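Long-range contacts in halogenase PltM (Pseudomonas fluorescens, PDB 6BZN), which halogenates phenolic substrates with broad tolerance for substrate and halide, probably as a FAD-dependent enzyme of the tryptophan halogenase family: residues Ala113-Asn118 with Tyr302-Glu307; Asp230-Leu235 with Gly306-Asp311. All blocks are in the same frame, centred on the assembly; numbering follows the deposited sequence.

Contact 1 of 2, residues Ala113-Asn118 with Tyr302-Glu307; sequences AWHQEN and YPAIGE
Tyr302 OH and the backbone N of Glu117 share one water. The water oxygen lies 2.9 Å from Tyr302 OH and 3.0 Å from Glu117 N, from which it accepts. This bridge is the polar link between the two segments, since no direct hydrogen bond joins them. The water sits in the plane of the phenol ring, at its edge. Tyr302 OH also makes a weak hydrogen bond to Glu255, a second partner beside the water.

The CD1-CE1 edge of the Tyr302 ring faces the backbone of 115-117. Glu117 N approaches obliquely, 3.5 Å from Tyr302 CE1, and Gln116 C meets the ring edge near its plane. His115 CB packs obliquely against Tyr302 CD1 at 3.7 Å. Phe253 stacks on the same phenol ring.

The second half of the contact is built round the His115 imidazole. Its CG is anti to the carbonyl carbon (chi1 -49°), which turns the ring toward the short helix 303-306. Ile305 CG1 lies over one face, 4.1 Å from the centroid of the His115 ring and 16° off the normal, a CH-pi contact. Ala304 CB touches the ring obliquely, 3.8 Å from His115 CE1. The imidazole is buried, and both its nitrogens are satisfied: ND1 bonds to Ser121 OG and NE2 to His251 ND1. These two bonds fix the rotation of the ring, so a set face is presented to Ile305.

Tyr302 is the N-cap residue of helix 303-306 and also the first residue past helix 291-301. Away from the annotated FAD and calcium sites, this helix-to-helix junction packs on the chain that runs out of strand 109-114, in the mixed beta sheet.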
loop_
_atom_site.group_PDB
_atom_site.type_symbol
_atom_site.label_atom_id
_atom_site.label_comp_id
_atom_site.label_asym_id
_atom_site.label_seq_id
_atom_site.Cartn_x
_atom_site.Cartn_y
_atom_site.Cartn_z
ATOM N N ALA A 113 -17.840 6.177 -2.492
ATOM C CA ALA A 113 -19.208 6.364 -2.961
ATOM C C ALA A 113 -19.811 4.996 -3.213
ATOM O O ALA A 113 -19.210 4.168 -3.910
ATOM C CB ALA A 113 -19.221 7.185 -4.236
ATOM N N TRP A 114 -20.982 4.745 -2.622
ATOM C CA TRP A 114 -21.604 3.421 -2.630
ATOM C C TRP A 114 -22.697 3.355 -3.695
ATOM O O TRP A 114 -23.376 4.361 -3.985
ATOM C CB TRP A 114 -22.166 3.098 -1.238
ATOM C CG TRP A 114 -22.828 1.754 -1.099
ATOM C CD1 TRP A 114 -22.233 0.561 -0.777
ATOM C CD2 TRP A 114 -24.210 1.470 -1.281
ATOM N NE1 TRP A 114 -23.164 -0.442 -0.748
ATOM C CE2 TRP A 114 -24.390 0.087 -1.042
ATOM C CE3 TRP A 114 -25.325 2.254 -1.604
ATOM C CZ2 TRP A 114 -25.640 -0.529 -1.122
ATOM C CZ3 TRP A 114 -26.575 1.639 -1.687
ATOM C CH2 TRP A 114 -26.719 0.260 -1.451
ATOM N N HIS A 115 -22.856 2.179 -4.279
ATOM C CA HIS A 115 -23.815 1.930 -5.367
ATOM C C HIS A 115 -24.446 0.581 -5.208
ATOM O O HIS A 115 -23.912 -0.281 -4.508
ATOM C CB HIS A 115 -23.124 1.947 -6.712
ATOM C CG HIS A 115 -22.260 3.136 -6.904
ATOM N ND1 HIS A 115 -22.727 4.313 -7.436
ATOM C CD2 HIS A 115 -20.972 3.355 -6.565
ATOM C CE1 HIS A 115 -21.751 5.200 -7.453
ATOM N NE2 HIS A 115 -20.681 4.644 -6.919
ATOM N N GLN A 116 -25.571 0.384 -5.873
ATOM C CA GLN A 116 -26.183 -0.920 -5.934
ATOM C C GLN A 116 -26.847 -1.119 -7.269
ATOM O O GLN A 116 -27.321 -0.164 -7.890
ATOM C CB GLN A 116 -27.179 -1.136 -4.788
ATOM C CG GLN A 116 -28.519 -0.438 -4.930
ATOM C CD GLN A 116 -29.562 -0.979 -3.965
ATOM O OE1 GLN A 116 -30.192 -0.214 -3.274
ATOM N NE2 GLN A 116 -29.715 -2.303 -3.902
ATOM N N GLU A 117 -26.869 -2.373 -7.686
ATOM C CA GLU A 117 -27.441 -2.758 -8.949
ATOM C C GLU A 117 -28.950 -2.490 -8.904
ATOM O O GLU A 117 -29.590 -2.627 -7.847
ATOM C CB GLU A 117 -27.149 -4.230 -9.177
ATOM C CG GLU A 117 -27.547 -4.758 -10.532
ATOM C CD GLU A 117 -26.925 -6.106 -10.845
ATOM O OE1 GLU A 117 -26.307 -6.722 -9.940
ATOM O OE2 GLU A 117 -27.035 -6.538 -12.013
ATOM N N ASN A 118 -29.495 -2.063 -10.041
ATOM C CA ASN A 118 -30.936 -1.855 -10.208
ATOM C C ASN A 118 -31.547 -0.740 -9.366
ATOM O O ASN A 118 -32.749 -0.737 -9.103
ATOM C CB ASN A 118 -31.669 -3.181 -10.001
ATOM C CG ASN A 118 -31.231 -4.232 -10.995
ATOM O OD1 ASN A 118 -30.982 -3.917 -12.154
ATOM N ND2 ASN A 118 -31.130 -5.470 -10.558
ATOM N N TYR A 302 -23.671 -0.368 -13.042
ATOM C CA TYR A 302 -23.523 0.830 -12.207
ATOM C C TYR A 302 -23.354 2.081 -13.074
ATOM O O TYR A 302 -22.256 2.633 -13.165
ATOM C CB TYR A 302 -22.314 0.665 -11.271
ATOM C CG TYR A 302 -22.414 -0.559 -10.404
ATOM C CD1 TYR A 302 -23.376 -0.633 -9.394
ATOM C CD2 TYR A 302 -21.585 -1.666 -10.608
ATOM C CE1 TYR A 302 -23.501 -1.760 -8.605
ATOM C CE2 TYR A 302 -21.698 -2.798 -9.809
ATOM C CZ TYR A 302 -22.670 -2.846 -8.819
ATOM O OH TYR A 302 -22.811 -3.954 -8.021
ATOM N N PRO A 303 -24.451 2.548 -13.712
ATOM C CA PRO A 303 -24.370 3.702 -14.622
ATOM C C PRO A 303 -23.779 4.963 -14.013
ATOM O O PRO A 303 -23.191 5.759 -14.742
ATOM C CB PRO A 303 -25.821 3.970 -15.037
ATOM C CG PRO A 303 -26.662 2.932 -14.402
ATOM C CD PRO A 303 -25.809 1.981 -13.619
ATOM N N ALA A 304 -23.941 5.158 -12.704
ATOM C CA ALA A 304 -23.292 6.279 -12.024
ATOM C C ALA A 304 -21.780 6.246 -12.239
ATOM O O ALA A 304 -21.188 7.248 -12.610
ATOM C CB ALA A 304 -23.596 6.283 -10.539
ATOM N N ILE A 305 -21.174 5.083 -12.031
ATOM C CA ILE A 305 -19.734 4.910 -12.272
ATOM C C ILE A 305 -19.412 5.229 -13.746
ATOM O O ILE A 305 -18.410 5.906 -14.048
ATOM C CB ILE A 305 -19.268 3.481 -11.874
ATOM C CG1 ILE A 305 -19.511 3.224 -10.374
ATOM C CG2 ILE A 305 -17.792 3.300 -12.190
ATOM C CD1 ILE A 305 -19.222 1.800 -9.930
ATOM N N GLY A 306 -20.282 4.764 -14.652
ATOM C CA GLY A 306 -20.169 5.031 -16.080
ATOM C C GLY A 306 -20.100 6.497 -16.471
ATOM O O GLY A 306 -19.499 6.843 -17.491
ATOM N N GLU A 307 -20.674 7.380 -15.655
ATOM C CA GLU A 307 -20.587 8.817 -15.937
ATOM C C GLU A 307 -19.143 9.372 -16.000
ATOM O O GLU A 307 -18.912 10.428 -16.595
ATOM C CB GLU A 307 -21.440 9.629 -14.946
ATOM C CG GLU A 307 -22.946 9.361 -15.039
ATOM C CD GLU A 307 -23.564 9.659 -16.404
ATOM O OE1 GLU A 307 -24.567 9.014 -16.745
ATOM O OE2 GLU A 307 -23.053 10.517 -17.151
HETATM O O HOH W 1 -25.095 -4.238 -6.194
#

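Contact 2 of 2, residues Asp230-Leu235 with Gly306-Asp311; sequences DALAPL and GEHFKD
Ala231 CB meets the backbone of Glu307 and lies 3.3 Å from Glu307 O. The methyl group points at the turn, and the Glu307 side chain packs against the same residue. Glu307 CB is 3.5 Å from Ala231 O and 3.9 Å from Ala231 CB. The two residues thus interlock, each putting its CB near the other's carbonyl oxygen.

Leu232 adds two methyl contacts. Leu232 CD2 lies 4.2 Å from Glu307 CG, and Leu232 CD1 is 4.2 Å from His308 NE2. The isobutyl group thus forks between the aliphatic part of Glu307 and the imidazole. The Glu307 chain is bent at chi2 (-59°), and its methylene groups do the touching here. Ala231 CB also approaches the His308 ring obliquely, on the side of ND1.

The second shell fixes the imidazole. His308 ND1 bonds to Lys226 O and NE2 bonds to His251 NE2. A backbone bond also joins His308 to Lys226, so the residue is held through both main chain and ring. Glu307 and His308 are the middle residues of a type I beta turn from Gly306 to Phe309, closed by Phe309 N to Gly306 O at 2.9 Å. On the other side, Ala231 ends helix 228-231 and Leu232 is the first residue to leave it.

No hydrogen bond or salt bridge crosses between the segments. Methyl and methylene groups pack on carbonyl oxygens and on the imidazole by van der Waals contact. Without a directional bond across the pair, the register rests on shape, and the turn is held by its own bond and by those of His308 to Lys226 and His251.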
loop_
_atom_site.group_PDB
_atom_site.type_symbol
_atom_site.label_atom_id
_atom_site.label_comp_id
_atom_site.label_asym_id
_atom_site.label_seq_id
_atom_site.Cartn_x
_atom_site.Cartn_y
_atom_site.Cartn_z
ATOM N N ASP A 230 -17.789 16.898 -12.017
ATOM C CA ASP A 230 -18.391 17.097 -13.350
ATOM C C ASP A 230 -19.316 15.967 -13.767
ATOM O O ASP A 230 -20.303 16.208 -14.451
ATOM C CB ASP A 230 -17.320 17.266 -14.446
ATOM C CG ASP A 230 -16.570 18.578 -14.345
ATOM O OD1 ASP A 230 -17.115 19.536 -13.753
ATOM O OD2 ASP A 230 -15.420 18.657 -14.838
ATOM N N ALA A 231 -18.989 14.737 -13.385
ATOM C CA ALA A 231 -19.728 13.567 -13.848
ATOM C C ALA A 231 -20.959 13.285 -13.001
ATOM O O ALA A 231 -21.968 12.832 -13.533
ATOM C CB ALA A 231 -18.831 12.342 -13.866
ATOM N N LEU A 232 -20.865 13.498 -11.689
ATOM C CA LEU A 232 -21.883 13.012 -10.752
ATOM C C LEU A 232 -22.510 14.087 -9.871
ATOM O O LEU A 232 -23.729 14.215 -9.851
ATOM C CB LEU A 232 -21.322 11.862 -9.907
ATOM C CG LEU A 232 -21.227 10.538 -10.683
ATOM C CD1 LEU A 232 -20.315 9.539 -9.989
ATOM C CD2 LEU A 232 -22.603 9.941 -10.936
ATOM N N ALA A 233 -21.717 14.844 -9.119
ATOM C CA ALA A 233 -22.301 15.850 -8.228
ATOM C C ALA A 233 -21.254 16.823 -7.758
ATOM O O ALA A 233 -20.175 16.396 -7.334
ATOM C CB ALA A 233 -22.958 15.188 -7.025
ATOM N N PRO A 234 -21.566 18.133 -7.802
ATOM C CA PRO A 234 -20.611 19.141 -7.341
ATOM C C PRO A 234 -20.524 19.199 -5.825
ATOM O O PRO A 234 -21.366 18.608 -5.131
ATOM C CB PRO A 234 -21.212 20.442 -7.886
ATOM C CG PRO A 234 -22.691 20.182 -7.825
ATOM C CD PRO A 234 -22.838 18.747 -8.242
ATOM N N LEU A 235 -19.554 19.950 -5.316
ATOM C CA LEU A 235 -19.366 20.102 -3.865
ATOM C C LEU A 235 -20.591 20.707 -3.177
ATOM O O LEU A 235 -20.878 20.367 -2.036
ATOM C CB LEU A 235 -18.150 20.974 -3.545
ATOM C CG LEU A 235 -16.764 20.431 -3.875
ATOM C CD1 LEU A 235 -15.718 21.446 -3.448
ATOM C CD2 LEU A 235 -16.547 19.093 -3.187
ATOM N N GLY A 306 -20.282 4.764 -14.652
ATOM C CA GLY A 306 -20.169 5.031 -16.080
ATOM C C GLY A 306 -20.100 6.497 -16.471
ATOM O O GLY A 306 -19.499 6.843 -17.491
ATOM N N GLU A 307 -20.674 7.380 -15.655
ATOM C CA GLU A 307 -20.587 8.817 -15.937
ATOM C C GLU A 307 -19.143 9.372 -16.000
ATOM O O GLU A 307 -18.912 10.428 -16.595
ATOM C CB GLU A 307 -21.440 9.629 -14.946
ATOM C CG GLU A 307 -22.946 9.361 -15.039
ATOM C CD GLU A 307 -23.564 9.659 -16.404
ATOM O OE1 GLU A 307 -24.567 9.014 -16.745
ATOM O OE2 GLU A 307 -23.053 10.517 -17.151
ATOM N N HIS A 308 -18.181 8.680 -15.401
ATOM C CA HIS A 308 -16.778 9.086 -15.538
ATOM C C HIS A 308 -16.205 8.871 -16.920
ATOM O O HIS A 308 -15.218 9.516 -17.261
ATOM C CB HIS A 308 -15.867 8.306 -14.599
ATOM C CG HIS A 308 -15.969 8.695 -13.170
ATOM N ND1 HIS A 308 -15.426 9.860 -12.674
ATOM C CD2 HIS A 308 -16.484 8.038 -12.110
ATOM C CE1 HIS A 308 -15.641 9.921 -11.375
ATOM N NE2 HIS A 308 -16.271 8.823 -11.008
ATOM N N PHE A 309 -16.773 7.941 -17.682
ATOM C CA PHE A 309 -16.073 7.317 -18.807
ATOM C C PHE A 309 -16.675 7.571 -20.187
ATOM O O PHE A 309 -16.223 6.962 -21.155
ATOM C CB PHE A 309 -15.982 5.810 -18.555
ATOM C CG PHE A 309 -15.261 5.471 -17.289
ATOM C CD1 PHE A 309 -13.889 5.696 -17.185
ATOM C CD2 PHE A 309 -15.945 4.990 -16.180
ATOM C CE1 PHE A 309 -13.207 5.407 -16.015
ATOM C CE2 PHE A 309 -15.268 4.699 -15.002
ATOM C CZ PHE A 309 -13.898 4.916 -14.914
ATOM N N LYS A 310 -17.644 8.482 -20.285
ATOM C CA LYS A 310 -18.373 8.699 -21.543
ATOM C C LYS A 310 -17.452 9.089 -22.691
ATOM O O LYS A 310 -17.640 8.618 -23.809
ATOM C CB LYS A 310 -19.465 9.768 -21.392
ATOM C CG LYS A 310 -20.595 9.385 -20.460
ATOM C CD LYS A 310 -21.468 8.309 -21.075
ATOM C CE LYS A 310 -22.530 7.844 -20.107
ATOM N NZ LYS A 310 -23.554 7.063 -20.851
ATOM N N ASP A 311 -16.457 9.922 -22.394
ATOM C CA ASP A 311 -15.463 10.350 -23.371
ATOM C C ASP A 311 -14.069 9.780 -23.123
ATOM O O ASP A 311 -13.120 10.197 -23.783
ATOM C CB ASP A 311 -15.408 11.882 -23.377
ATOM C CG ASP A 311 -16.752 12.508 -23.696
ATOM O OD1 ASP A 311 -17.391 12.048 -24.662
ATOM O OD2 ASP A 311 -17.177 13.449 -22.983
#

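In the fold
Both contacts lie toward the periphery, their centres about 26 and 27 Å from the centre of the chain. Contact 1 has buried His115, Tyr302 and Ile305 beside exposed Gln116 and Glu117; contact 2 has one buried residue, His308, among partly exposed ones. They share Gly306 and Glu307. Contact 1 fixes the start of this stretch to the chain leaving strand 109-114; contact 2 sets its end against helix 228-231. Contact 1 mixes aromatic packing with a water bridge, whereas contact 2 packs methyl and methylene groups on backbone and an imidazole, with no bond across. The two touch where Leu232 CD2 meets Ala304 O at 3.5 Å. The ring nitrogens of His251, on strand 248-253, serve one contact each.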